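Local coordinates for protein cytolethal distending toxin subunit A (Haemophilus ducreyi, PDB 1SR4) that probably forms, with subunit C of the toxin, the lectin-like heterodimer required to deliver the genotoxic subunit B into host cells, at residues Q51-S55 / A202-N206; L76-L82 / N126-I132; W83-Y89 / F172-V176; G94-N98 / P197-E201; L138-E143 / I154-S158. One frame throughout, in Å; residues are numbered along the deposited sequence.

Contact 1: Q51-S55 / A202-N206; sequences QVLPS and ATAVN
Leu53 of the N-terminal extension, the extended arm reaching out from the beta-trefoil (ricin-type lectin) body of the subunit, meets Thr203 of the C-terminal tail at the place where all three toxin chains come together. It illustrates how an N-terminal arm can meet the C-terminal tail without a direct hydrogen bond between them. The leucine does most of the touching. With CG anti to the backbone N (chi1 -151°), its branch end is carried across to the tail, where Leu53 CD2 lies 3.6 Å from Thr203 CG2. The same Leu53 CD2 stands 4.2 Å from Val205 CG1, so one methyl serves both apolar groups. Thr203 divides its two branches by chemistry: the methyl faces the leucine, and the hydroxyl OG1 is beside Pro54, whose CD lies 4.0 Å from it. Subunit C covers much of the tail: Ala202 and Thr203 pair with one of its strands in an antiparallel ladder, and Asn101 of subunit C bonds to both Pro54 O and Thr203 N. Subunit B closes in as well, Thr75 of that chain packing on Leu53 and Arg28 of that chain on Val205. A water adds a second polar bridge beside Asn101 of subunit C: it sits 3.0 Å from Thr203 OG1 and donates a weak hydrogen bond of 3.5 Å to Val52 O.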
# COMPACT_ATOMS: atom_id res chain seq x y z
N GLN A 51 -6.16 -18.10 -19.92
CA GLN A 51 -4.71 -18.18 -20.02
C GLN A 51 -4.14 -18.22 -18.62
O GLN A 51 -4.80 -17.83 -17.65
CB GLN A 51 -4.15 -16.98 -20.79
CG GLN A 51 -4.67 -16.89 -22.22
CD GLN A 51 -4.30 -18.12 -23.03
OE1 GLN A 51 -3.15 -18.29 -23.43
NE2 GLN A 51 -5.28 -19.00 -23.26
N VAL A 52 -2.92 -18.71 -18.51
CA VAL A 52 -2.23 -18.79 -17.23
C VAL A 52 -1.71 -17.41 -16.79
O VAL A 52 -1.04 -16.74 -17.55
CB VAL A 52 -1.01 -19.75 -17.34
CG1 VAL A 52 -0.24 -19.77 -16.01
CG2 VAL A 52 -1.48 -21.15 -17.71
N LEU A 53 -2.06 -17.00 -15.57
CA LEU A 53 -1.57 -15.75 -14.96
C LEU A 53 -1.79 -15.97 -13.46
O LEU A 53 -2.80 -15.58 -12.91
CB LEU A 53 -2.34 -14.51 -15.44
CG LEU A 53 -1.47 -13.23 -15.41
CD1 LEU A 53 -2.27 -12.01 -15.84
CD2 LEU A 53 -0.94 -13.00 -13.99
N PRO A 54 -0.81 -16.61 -12.80
CA PRO A 54 -0.82 -16.95 -11.37
C PRO A 54 -1.15 -15.83 -10.40
O PRO A 54 -0.59 -14.74 -10.49
CB PRO A 54 0.60 -17.49 -11.13
CG PRO A 54 1.15 -17.79 -12.50
CD PRO A 54 0.56 -16.70 -13.34
N SER A 55 -2.06 -16.10 -9.46
CA SER A 55 -2.42 -15.13 -8.44
C SER A 55 -1.63 -15.48 -7.17
O SER A 55 -1.37 -14.63 -6.32
CB SER A 55 -3.92 -15.21 -8.14
OG SER A 55 -4.29 -16.53 -7.76
N ALA A 202 7.98 -12.98 -12.09
CA ALA A 202 6.85 -12.06 -12.04
C ALA A 202 6.14 -12.01 -13.38
O ALA A 202 6.79 -12.07 -14.42
CB ALA A 202 7.34 -10.65 -11.67
N THR A 203 4.82 -11.89 -13.36
CA THR A 203 4.06 -11.83 -14.59
C THR A 203 3.48 -10.41 -14.68
O THR A 203 2.84 -9.95 -13.74
CB THR A 203 2.90 -12.88 -14.59
OG1 THR A 203 3.44 -14.20 -14.43
CG2 THR A 203 2.11 -12.82 -15.90
N ALA A 204 3.74 -9.72 -15.79
CA ALA A 204 3.22 -8.36 -15.99
C ALA A 204 1.70 -8.39 -16.10
O ALA A 204 1.13 -9.26 -16.78
CB ALA A 204 3.82 -7.74 -17.26
N VAL A 205 1.05 -7.44 -15.45
CA VAL A 205 -0.41 -7.38 -15.45
C VAL A 205 -0.96 -6.10 -16.06
O VAL A 205 -2.12 -5.78 -15.87
CB VAL A 205 -0.97 -7.52 -14.01
CG1 VAL A 205 -0.65 -8.88 -13.46
CG2 VAL A 205 -0.39 -6.43 -13.10
N ASN A 206 -0.11 -5.40 -16.81
CA ASN A 206 -0.50 -4.16 -17.49
C ASN A 206 -1.54 -4.45 -18.58
O ASN A 206 -1.55 -5.58 -19.09
CB ASN A 206 0.73 -3.48 -18.12
CG ASN A 206 1.53 -4.42 -19.04
OD1 ASN A 206 1.86 -5.55 -18.68
ND2 ASN A 206 1.87 -3.93 -20.23
OXT ASN A 206 -2.31 -3.53 -18.91
O HOH W 1 2.05 -16.35 -16.01

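Contact 2: L76-L82 / N126-I132; sequences LAKRNWL and NGLIHDI
Leu76 opens the contact through its carbonyl, with Leu76 O 3.2 Å from His130 CE1 at the edge of the imidazole. Ala77 begins a type II beta turn that runs to Asn80, and Asn80 ND2 bonds back to Ala77 O at 2.8 Å, bracing the turn from within. Lys78 lays its aliphatic chain over the end of the opposing strand: CD presses tightly against Ile132 CG1, and Lys78 CA makes an off-centre CH-pi contact with the His130 ring. Arg79 contributes twice. Its backbone N donates to His130 O (2.7 Å), and its side chain, bent at chi3 (71°), brings NH1 to Asp131 OD2 in a salt bridge of 2.9 Å. The carboxylate oxygen lies in the guanidinium plane, yet the arginine meets it from above the carboxylate plane, the two groups being turned 67° apart. Ile129 CD1 covers one guanidinium face, and Tyr124 adds a cation-pi partner. Trp81 then turns the edge of its indole to Leu128 O, 3.3 Å from CE3, while CE3 also packs on Ile129 CG2. Leu82 N finally bonds to Leu128 O (2.9 Å), and its CD2 rests on Leu128 CB. The result is a loop of the region inferred to mediate target-cell binding, lying along strand 127-131. That strand pairs with 120-124, Thr119 bonds to His130 ND1, and Leu82 packs on Val121 of strand 120-124 and on Leu71 and Val73 of strand 69-73.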
# COMPACT_ATOMS: atom_id res chain seq x y z
N LEU A 76 17.15 -26.33 6.74
CA LEU A 76 15.74 -26.66 6.57
C LEU A 76 14.98 -27.27 7.75
O LEU A 76 13.78 -27.07 7.85
CB LEU A 76 15.57 -27.58 5.36
CG LEU A 76 16.09 -27.08 4.00
CD1 LEU A 76 15.81 -28.14 2.93
CD2 LEU A 76 15.43 -25.76 3.63
N ALA A 77 15.66 -28.01 8.62
CA ALA A 77 14.95 -28.63 9.74
C ALA A 77 14.35 -27.57 10.65
O ALA A 77 14.94 -26.49 10.83
CB ALA A 77 15.91 -29.53 10.53
N LYS A 78 13.19 -27.87 11.23
CA LYS A 78 12.51 -26.95 12.13
C LYS A 78 13.39 -26.55 13.31
O LYS A 78 14.24 -27.30 13.76
CB LYS A 78 11.22 -27.59 12.65
CG LYS A 78 10.16 -27.79 11.58
CD LYS A 78 8.90 -28.39 12.18
CE LYS A 78 8.97 -29.91 12.22
NZ LYS A 78 8.81 -30.47 10.85
N ARG A 79 13.17 -25.33 13.80
CA ARG A 79 13.88 -24.75 14.93
C ARG A 79 15.30 -24.28 14.69
O ARG A 79 16.00 -23.89 15.62
CB ARG A 79 13.82 -25.69 16.16
CG ARG A 79 12.38 -25.86 16.68
CD ARG A 79 12.29 -26.46 18.09
NE ARG A 79 12.73 -25.53 19.14
CZ ARG A 79 12.01 -24.50 19.60
NH1 ARG A 79 10.80 -24.24 19.12
NH2 ARG A 79 12.51 -23.73 20.55
N ASN A 80 15.73 -24.28 13.43
CA ASN A 80 17.06 -23.78 13.11
C ASN A 80 16.96 -22.26 12.97
O ASN A 80 15.88 -21.73 12.69
CB ASN A 80 17.56 -24.40 11.81
CG ASN A 80 18.24 -25.72 12.04
OD1 ASN A 80 19.34 -25.76 12.59
ND2 ASN A 80 17.60 -26.80 11.63
N TRP A 81 18.09 -21.59 13.16
CA TRP A 81 18.15 -20.14 13.07
C TRP A 81 17.90 -19.61 11.66
O TRP A 81 18.26 -20.24 10.67
CB TRP A 81 19.52 -19.61 13.50
CG TRP A 81 19.97 -19.88 14.90
CD1 TRP A 81 21.02 -20.66 15.29
CD2 TRP A 81 19.43 -19.31 16.10
NE1 TRP A 81 21.18 -20.61 16.65
CE2 TRP A 81 20.21 -19.79 17.18
CE3 TRP A 81 18.36 -18.44 16.38
CZ2 TRP A 81 19.97 -19.42 18.51
CZ3 TRP A 81 18.11 -18.08 17.70
CH2 TRP A 81 18.92 -18.57 18.75
N LEU A 82 17.32 -18.42 11.62
CA LEU A 82 17.07 -17.71 10.38
C LEU A 82 18.26 -16.80 10.22
O LEU A 82 18.89 -16.41 11.20
CB LEU A 82 15.79 -16.86 10.51
CG LEU A 82 14.49 -17.37 9.90
CD1 LEU A 82 14.32 -18.87 10.06
CD2 LEU A 82 13.34 -16.59 10.51
N ASN A 126 18.21 -15.15 21.43
CA ASN A 126 18.61 -13.86 20.89
C ASN A 126 18.48 -13.76 19.37
O ASN A 126 19.22 -13.02 18.75
CB ASN A 126 20.05 -13.52 21.26
CG ASN A 126 20.26 -13.39 22.75
OD1 ASN A 126 19.36 -12.98 23.48
ND2 ASN A 126 21.46 -13.73 23.21
N GLY A 127 17.55 -14.51 18.78
CA GLY A 127 17.38 -14.46 17.34
C GLY A 127 16.03 -14.96 16.87
O GLY A 127 15.05 -14.89 17.60
N LEU A 128 15.97 -15.46 15.65
CA LEU A 128 14.73 -15.97 15.10
C LEU A 128 14.96 -17.37 14.58
O LEU A 128 16.04 -17.68 14.12
CB LEU A 128 14.25 -15.09 13.93
CG LEU A 128 13.93 -13.61 14.16
CD1 LEU A 128 13.64 -12.95 12.80
CD2 LEU A 128 12.72 -13.46 15.11
N ILE A 129 13.93 -18.22 14.65
CA ILE A 129 14.02 -19.57 14.10
C ILE A 129 12.72 -19.73 13.34
O ILE A 129 11.96 -18.77 13.23
CB ILE A 129 14.05 -20.65 15.22
CG1 ILE A 129 12.75 -20.61 16.03
CG2 ILE A 129 15.28 -20.45 16.10
CD1 ILE A 129 12.64 -21.70 17.10
N HIS A 130 12.48 -20.90 12.77
CA HIS A 130 11.21 -21.17 12.10
C HIS A 130 10.73 -22.47 12.74
O HIS A 130 11.54 -23.35 13.06
CB HIS A 130 11.37 -21.30 10.57
CG HIS A 130 12.17 -22.48 10.12
ND1 HIS A 130 11.60 -23.58 9.51
CD2 HIS A 130 13.50 -22.72 10.14
CE1 HIS A 130 12.54 -24.44 9.18
NE2 HIS A 130 13.71 -23.94 9.55
N ASP A 131 9.42 -22.58 12.99
CA ASP A 131 8.86 -23.78 13.60
C ASP A 131 7.39 -23.91 13.23
O ASP A 131 6.81 -23.00 12.59
CB ASP A 131 9.00 -23.73 15.13
CG ASP A 131 8.93 -25.12 15.79
OD1 ASP A 131 8.86 -26.15 15.08
OD2 ASP A 131 8.96 -25.19 17.03
N ILE A 132 6.79 -25.03 13.62
CA ILE A 132 5.40 -25.29 13.33
C ILE A 132 4.54 -24.10 13.75
O ILE A 132 4.67 -23.57 14.85
CB ILE A 132 4.94 -26.58 14.05
CG1 ILE A 132 5.73 -27.77 13.48
CG2 ILE A 132 3.44 -26.82 13.83
CD1 ILE A 132 5.98 -28.88 14.47
O HOH W 2 18.22 -15.37 13.96

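Contact 3: W83-Y89 / F172-V176; sequences WAYPNIY and FYSTV
Trp83, Tyr85 and Tyr173 form an aromatic cluster on the beta-trefoil, where strand 82-86 meets the loop leading into strand 176-179. All three side chains point the same way. The first torsion of Tyr173 sets CG between the backbone N and the carbonyl carbon (chi1 55°), which puts its ring between Trp83 and Tyr85. Tyr173 CB lies over the centre of the Tyr85 ring, 3.8 Å from the centroid, in a CH-pi contact. The two tyrosine planes themselves are oblique. On the other flank, Tyr173 CD1 touches Trp83 CE3 at 3.6 Å, with the six-membered indole ring and the phenol at 69°. The indole edge also comes up to Thr175 OG1. Beyond the cluster, Phe172 turns its edge to the face of Tyr89, the opposite face of which is covered by Ile88 CG2. Outside the two segments, Trp74 and Phe93 extend the aromatic patch around Tyr85, while Ser174 OG is held by Asn166 and Asn67. Residues 83-85 fall in the region inferred to mediate binding to target cells; Trp83 and Tyr173 remain partly exposed, which is consistent with such a role. Between the backbones, Ala84 and Ser174 form one antiparallel hydrogen-bonded pair. Its bonds are unequal: Ser174 N reaches Ala84 O at 2.9 Å in the carbonyl plane, whereas the return bond from Ala84 N to Ser174 O is weak, at 3.3 Å.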
# COMPACT_ATOMS: atom_id res chain seq x y z
N TRP A 83 18.57 -16.44 8.97
CA TRP A 83 19.66 -15.55 8.63
C TRP A 83 19.13 -14.60 7.56
O TRP A 83 17.95 -14.64 7.24
CB TRP A 83 20.82 -16.36 8.03
CG TRP A 83 21.40 -17.35 8.99
CD1 TRP A 83 20.93 -18.60 9.28
CD2 TRP A 83 22.50 -17.12 9.88
NE1 TRP A 83 21.68 -19.16 10.30
CE2 TRP A 83 22.64 -18.27 10.68
CE3 TRP A 83 23.38 -16.04 10.07
CZ2 TRP A 83 23.64 -18.38 11.67
CZ3 TRP A 83 24.37 -16.15 11.05
CH2 TRP A 83 24.49 -17.31 11.84
N ALA A 84 19.99 -13.74 7.03
CA ALA A 84 19.58 -12.85 5.96
C ALA A 84 20.66 -12.87 4.86
O ALA A 84 21.81 -12.49 5.10
CB ALA A 84 19.38 -11.45 6.47
N TYR A 85 20.26 -13.35 3.68
CA TYR A 85 21.13 -13.44 2.51
C TYR A 85 20.50 -12.67 1.37
O TYR A 85 19.29 -12.72 1.19
CB TYR A 85 21.24 -14.89 2.00
CG TYR A 85 22.13 -15.85 2.74
CD1 TYR A 85 23.33 -16.29 2.17
CD2 TYR A 85 21.73 -16.39 3.97
CE1 TYR A 85 24.10 -17.27 2.80
CE2 TYR A 85 22.50 -17.35 4.60
CZ TYR A 85 23.68 -17.79 4.02
OH TYR A 85 24.40 -18.77 4.64
N PRO A 86 21.31 -11.93 0.60
CA PRO A 86 20.70 -11.22 -0.52
C PRO A 86 20.42 -12.28 -1.60
O PRO A 86 21.03 -13.35 -1.62
CB PRO A 86 21.79 -10.23 -0.95
CG PRO A 86 23.06 -10.96 -0.59
CD PRO A 86 22.72 -11.54 0.77
N ASN A 87 19.49 -11.98 -2.49
CA ASN A 87 19.17 -12.90 -3.57
C ASN A 87 20.44 -13.32 -4.35
O ASN A 87 20.64 -14.49 -4.69
CB ASN A 87 18.22 -12.25 -4.58
CG ASN A 87 18.11 -13.07 -5.87
OD1 ASN A 87 17.56 -14.16 -5.86
ND2 ASN A 87 18.67 -12.54 -6.97
N ILE A 88 21.31 -12.35 -4.62
CA ILE A 88 22.49 -12.63 -5.42
C ILE A 88 23.42 -13.68 -4.82
O ILE A 88 24.16 -14.32 -5.56
CB ILE A 88 23.28 -11.33 -5.76
CG1 ILE A 88 24.26 -11.58 -6.91
CG2 ILE A 88 24.01 -10.81 -4.52
CD1 ILE A 88 23.61 -11.84 -8.21
N TYR A 89 23.35 -13.90 -3.51
CA TYR A 89 24.21 -14.91 -2.89
C TYR A 89 23.41 -16.13 -2.44
O TYR A 89 23.94 -17.00 -1.74
CB TYR A 89 24.92 -14.35 -1.64
CG TYR A 89 25.86 -13.19 -1.88
CD1 TYR A 89 26.51 -13.02 -3.09
CD2 TYR A 89 26.10 -12.25 -0.86
CE1 TYR A 89 27.39 -11.96 -3.29
CE2 TYR A 89 26.96 -11.20 -1.05
CZ TYR A 89 27.61 -11.05 -2.26
OH TYR A 89 28.46 -9.99 -2.44
N PHE A 172 28.63 -13.80 3.19
CA PHE A 172 27.41 -13.77 2.37
C PHE A 172 26.15 -13.28 3.07
O PHE A 172 25.19 -12.87 2.41
CB PHE A 172 27.05 -15.18 1.88
CG PHE A 172 28.18 -15.94 1.29
CD1 PHE A 172 28.73 -15.57 0.07
CD2 PHE A 172 28.69 -17.06 1.95
CE1 PHE A 172 29.78 -16.31 -0.48
CE2 PHE A 172 29.73 -17.79 1.41
CZ PHE A 172 30.28 -17.41 0.19
N TYR A 173 26.15 -13.33 4.39
CA TYR A 173 24.97 -13.00 5.15
C TYR A 173 25.13 -12.04 6.29
O TYR A 173 26.24 -11.79 6.79
CB TYR A 173 24.44 -14.30 5.74
CG TYR A 173 25.53 -15.00 6.55
CD1 TYR A 173 25.80 -14.63 7.87
CD2 TYR A 173 26.31 -16.01 5.97
CE1 TYR A 173 26.84 -15.25 8.60
CE2 TYR A 173 27.34 -16.63 6.69
CZ TYR A 173 27.60 -16.25 8.00
OH TYR A 173 28.59 -16.89 8.70
N SER A 174 23.97 -11.54 6.72
CA SER A 174 23.88 -10.67 7.87
C SER A 174 23.40 -11.62 8.97
O SER A 174 22.60 -12.53 8.71
CB SER A 174 22.85 -9.56 7.65
OG SER A 174 23.40 -8.53 6.83
N THR A 175 23.89 -11.42 10.18
CA THR A 175 23.49 -12.23 11.33
C THR A 175 22.26 -11.54 11.90
O THR A 175 22.26 -10.33 12.09
CB THR A 175 24.62 -12.26 12.37
OG1 THR A 175 25.81 -12.73 11.73
CG2 THR A 175 24.28 -13.18 13.55
N VAL A 176 21.22 -12.32 12.16
CA VAL A 176 19.96 -11.77 12.66
C VAL A 176 19.76 -12.03 14.15
O VAL A 176 19.77 -13.17 14.60
CB VAL A 176 18.78 -12.38 11.87
CG1 VAL A 176 17.47 -11.77 12.32
CG2 VAL A 176 19.00 -12.14 10.35

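Contact 4: G94-N98 / P197-E201; sequences GNIRN and PPVLE
Asn98 grips Val199 with both ends of its amide, a case of one side chain reading the backbone of a single residue. Asn98 OD1 accepts from Val199 N at 2.8 Å, and Asn98 ND2 donates to Val199 O at 3.2 Å; the second bond is nearly straight (174°), although the nitrogen stands well above the carbonyl plane of the valine. Around this clamp the apolar atoms pack closely. Pro198 CB lies 3.4 Å from Asn98 OD1, and Leu200 CD2 reaches both Asn98 ND2 and Asn95 OD1. With CG1 of Val199 beside the backbone N (chi1 -86°), its CG2 falls between the backbone N and the carbonyl carbon and lies over one face of the Arg97 guanidinium, 3.7 Å from Arg97 CZ. A water ties the first shell together, donating to Asn95 OD1 and to Val199 O (2.8 Å) and accepting from Arg97 NH2. Farther out, Arg97 is positioned by its own 3-10 turn: Arg97 NE bonds to Gly94 O at 2.9 Å, close to the guanidinium plane, and NH1 is taken by Asn87 and Ser90. Gln115 OE1 is a further acceptor for Asn98 ND2. Subunit C backs the other segment, with Leu140 of that chain on Val199 and Gln143 of that chain bonded to Leu200 O. The chemistry therefore satisfies these polar groups through neutral amides, backbone and one water, while the arginine, bonded at NE, NH1 and NH2, offers a flat face to a valine methyl; its positive charge is probably stabilised by these neutral acceptors.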
# COMPACT_ATOMS: atom_id res chain seq x y z
N GLY A 94 15.97 -20.92 -3.33
CA GLY A 94 14.61 -21.10 -3.79
C GLY A 94 13.59 -20.38 -2.90
O GLY A 94 13.90 -19.38 -2.22
N ASN A 95 12.37 -20.90 -2.88
CA ASN A 95 11.28 -20.27 -2.14
C ASN A 95 11.32 -20.29 -0.59
O ASN A 95 10.36 -19.83 0.05
CB ASN A 95 9.94 -20.83 -2.65
CG ASN A 95 9.74 -20.60 -4.15
OD1 ASN A 95 10.46 -19.81 -4.78
ND2 ASN A 95 8.75 -21.28 -4.73
N ILE A 96 12.40 -20.80 0.01
CA ILE A 96 12.48 -20.79 1.47
C ILE A 96 12.79 -19.34 1.90
O ILE A 96 12.80 -19.01 3.10
CB ILE A 96 13.61 -21.70 2.01
CG1 ILE A 96 14.98 -21.16 1.58
CG2 ILE A 96 13.40 -23.13 1.54
CD1 ILE A 96 16.17 -21.91 2.21
N ARG A 97 13.02 -18.48 0.90
CA ARG A 97 13.32 -17.06 1.14
C ARG A 97 12.08 -16.16 1.14
O ARG A 97 12.16 -14.99 1.51
CB ARG A 97 14.29 -16.57 0.06
CG ARG A 97 15.66 -17.24 0.13
CD ARG A 97 16.51 -16.84 -1.08
NE ARG A 97 15.87 -17.27 -2.32
CZ ARG A 97 16.24 -16.85 -3.53
NH1 ARG A 97 17.26 -15.99 -3.66
NH2 ARG A 97 15.57 -17.25 -4.60
N ASN A 98 10.94 -16.72 0.74
CA ASN A 98 9.68 -15.98 0.67
C ASN A 98 8.73 -16.33 1.80
O ASN A 98 8.66 -17.47 2.23
CB ASN A 98 8.97 -16.25 -0.68
CG ASN A 98 9.80 -15.83 -1.86
OD1 ASN A 98 10.39 -14.75 -1.87
ND2 ASN A 98 9.87 -16.69 -2.88
N PRO A 197 8.96 -7.20 -2.70
CA PRO A 197 8.38 -8.26 -3.53
C PRO A 197 9.13 -9.56 -3.25
O PRO A 197 10.30 -9.54 -2.87
CB PRO A 197 8.64 -7.78 -4.97
CG PRO A 197 8.79 -6.27 -4.83
CD PRO A 197 9.57 -6.16 -3.54
N PRO A 198 8.45 -10.70 -3.43
CA PRO A 198 9.07 -12.01 -3.19
C PRO A 198 10.10 -12.27 -4.29
O PRO A 198 10.06 -11.61 -5.33
CB PRO A 198 7.89 -12.97 -3.30
CG PRO A 198 7.07 -12.33 -4.43
CD PRO A 198 7.11 -10.84 -4.03
N VAL A 199 11.03 -13.19 -4.06
CA VAL A 199 11.96 -13.52 -5.12
C VAL A 199 11.29 -14.66 -5.89
O VAL A 199 11.42 -15.84 -5.55
CB VAL A 199 13.36 -13.92 -4.61
CG1 VAL A 199 14.21 -12.65 -4.41
CG2 VAL A 199 13.28 -14.69 -3.32
N LEU A 200 10.56 -14.27 -6.93
CA LEU A 200 9.81 -15.19 -7.79
C LEU A 200 9.74 -14.61 -9.20
O LEU A 200 9.98 -13.42 -9.39
CB LEU A 200 8.37 -15.34 -7.27
CG LEU A 200 8.09 -15.97 -5.90
CD1 LEU A 200 6.62 -15.81 -5.54
CD2 LEU A 200 8.46 -17.45 -5.93
N GLU A 201 9.43 -15.46 -10.19
CA GLU A 201 9.25 -14.98 -11.56
C GLU A 201 7.97 -14.15 -11.46
O GLU A 201 7.00 -14.58 -10.83
CB GLU A 201 9.02 -16.13 -12.53
CG GLU A 201 10.26 -16.97 -12.81
CD GLU A 201 11.01 -16.51 -14.04
OE1 GLU A 201 10.38 -16.39 -15.12
OE2 GLU A 201 12.23 -16.27 -13.95
O HOH W 3 12.82 -18.23 -5.08

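Contact 5: L138-E143 / I154-S158; sequences LAQEFE and IKSVS
Phe142 lays its ring against the opposing strand, with CG beside its backbone N (chi1 -62°), and this rotation carries Phe142 CD1 to 3.8 Å from Ile154 CG2 and 3.7 Å from Ser156 CA. The ring is oblique to both of these neighbours. On the opposite face of the sheet from Phe142 and Ser156, Glu143 and Lys155 both run extended with CG anti to the backbone N (chi1 174° and -170°). Their charged ends remain apart, Glu143 OE1 being 4.8 Å from Lys155 NZ, so any attraction is probably modest. Val157 brings CG1 to Leu138 CD1 at 4.0 Å, the two side chains crossing at about a right angle, while its CG2 lies near Glu143 N. Ser158 tucks its OG between its own backbone N and carbonyl carbon, and from there it touches Ala139 CA. A water, lying off toward the rim of one phenyl face, donates to Glu141 O at 2.8 Å and more weakly to Ala139 O, and also bonds with Ser156 OG, which has Gln159 N as another partner. Backbone bonds fix the register: Glu143 and Lys155 are a hydrogen-bonded pair, with Glu143 N to Lys155 O at 2.9 Å and Lys155 N to Glu143 O at 2.8 Å, and Phe142 and Ser156 the non-hydrogen-bonded pair next to it. Val157 N prolongs the ladder to Glu141 O. This is an antiparallel beta hairpin, strands 142-146 and 152-156, of the kind from which the ricin-type beta-trefoil is built.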
# COMPACT_ATOMS: atom_id res chain seq x y z
N LEU A 138 2.58 -16.69 21.09
CA LEU A 138 2.89 -15.26 21.04
C LEU A 138 4.26 -15.00 20.39
O LEU A 138 4.45 -13.98 19.73
CB LEU A 138 2.86 -14.67 22.46
CG LEU A 138 2.74 -13.14 22.55
CD1 LEU A 138 1.42 -12.71 21.90
CD2 LEU A 138 2.80 -12.69 24.02
N ALA A 139 5.20 -15.92 20.59
CA ALA A 139 6.55 -15.77 20.01
C ALA A 139 6.55 -15.72 18.47
O ALA A 139 7.55 -15.35 17.85
CB ALA A 139 7.48 -16.88 20.50
N GLN A 140 5.45 -16.13 17.85
CA GLN A 140 5.36 -16.09 16.39
C GLN A 140 4.60 -14.84 15.91
O GLN A 140 4.34 -14.68 14.71
CB GLN A 140 4.67 -17.35 15.85
CG GLN A 140 5.52 -18.61 16.04
CD GLN A 140 4.86 -19.86 15.51
OE1 GLN A 140 3.74 -19.82 14.98
NE2 GLN A 140 5.55 -20.97 15.62
N GLU A 141 4.27 -13.95 16.85
CA GLU A 141 3.56 -12.72 16.52
C GLU A 141 4.51 -11.54 16.60
O GLU A 141 5.31 -11.43 17.54
CB GLU A 141 2.39 -12.50 17.47
CG GLU A 141 1.22 -13.47 17.27
CD GLU A 141 -0.05 -12.97 17.93
OE1 GLU A 141 -0.80 -12.18 17.31
OE2 GLU A 141 -0.30 -13.34 19.10
N PHE A 142 4.42 -10.65 15.61
CA PHE A 142 5.29 -9.48 15.54
C PHE A 142 4.52 -8.19 15.27
O PHE A 142 3.50 -8.19 14.57
CB PHE A 142 6.33 -9.68 14.43
CG PHE A 142 7.26 -10.84 14.65
CD1 PHE A 142 8.48 -10.65 15.30
CD2 PHE A 142 6.89 -12.12 14.28
CE1 PHE A 142 9.33 -11.73 15.56
CE2 PHE A 142 7.73 -13.20 14.54
CZ PHE A 142 8.96 -13.00 15.19
N GLU A 143 4.99 -7.11 15.86
CA GLU A 143 4.40 -5.80 15.65
C GLU A 143 5.37 -5.07 14.73
O GLU A 143 6.55 -4.97 15.03
CB GLU A 143 4.25 -5.02 16.96
CG GLU A 143 3.77 -3.58 16.73
CD GLU A 143 3.37 -2.82 18.00
OE1 GLU A 143 4.16 -2.77 18.97
OE2 GLU A 143 2.25 -2.25 18.01
N ILE A 154 10.80 -4.41 13.03
CA ILE A 154 10.05 -5.61 13.40
C ILE A 154 10.26 -5.95 14.87
O ILE A 154 11.36 -6.31 15.29
CB ILE A 154 10.48 -6.79 12.54
CG1 ILE A 154 10.33 -6.43 11.06
CG2 ILE A 154 9.64 -8.00 12.89
CD1 ILE A 154 10.89 -7.49 10.09
N LYS A 155 9.19 -5.84 15.65
CA LYS A 155 9.28 -6.08 17.09
C LYS A 155 8.64 -7.39 17.54
O LYS A 155 7.46 -7.64 17.28
CB LYS A 155 8.64 -4.91 17.83
CG LYS A 155 8.86 -4.89 19.33
CD LYS A 155 8.21 -3.65 19.92
CE LYS A 155 8.57 -3.45 21.38
NZ LYS A 155 7.84 -2.27 21.95
N SER A 156 9.44 -8.22 18.20
CA SER A 156 8.92 -9.48 18.74
C SER A 156 7.97 -9.08 19.87
O SER A 156 8.35 -8.34 20.79
CB SER A 156 10.06 -10.33 19.32
OG SER A 156 9.53 -11.35 20.16
N VAL A 157 6.74 -9.55 19.82
CA VAL A 157 5.80 -9.21 20.88
C VAL A 157 6.11 -9.99 22.16
O VAL A 157 6.01 -9.45 23.26
CB VAL A 157 4.35 -9.48 20.45
CG1 VAL A 157 3.41 -9.26 21.63
CG2 VAL A 157 3.98 -8.55 19.28
N SER A 158 6.50 -11.25 22.02
CA SER A 158 6.81 -12.04 23.20
C SER A 158 8.05 -11.52 23.91
O SER A 158 8.11 -11.53 25.14
CB SER A 158 7.02 -13.52 22.83
OG SER A 158 8.17 -13.63 22.04
O HOH W 4 7.57 -12.67 18.67

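Four of the contacts sit in the beta-trefoil body, and contact 1 lies farther out, where subunits B and C both reach it, its centre about 33 Å from those of contacts 2 and 5. Contacts 3 and 4 also meet subunit C. Contact 1 spans almost the whole modelled chain and encloses the others in sequence. Contacts 2, 3 and 4 interleave along the chain and touch in space: Leu128 and Leu82 meet Val176, Leu76 meets Ile96, and Asn87 reaches Arg97. Contact 5 follows contact 2 in sequence and adjoins it through Leu128 and Phe142. The trefoil is thus held by contacts that cross along the chain, while contact 4 leads directly into contact 1, so that the body runs on into the tail that pairs with a strand of subunit C.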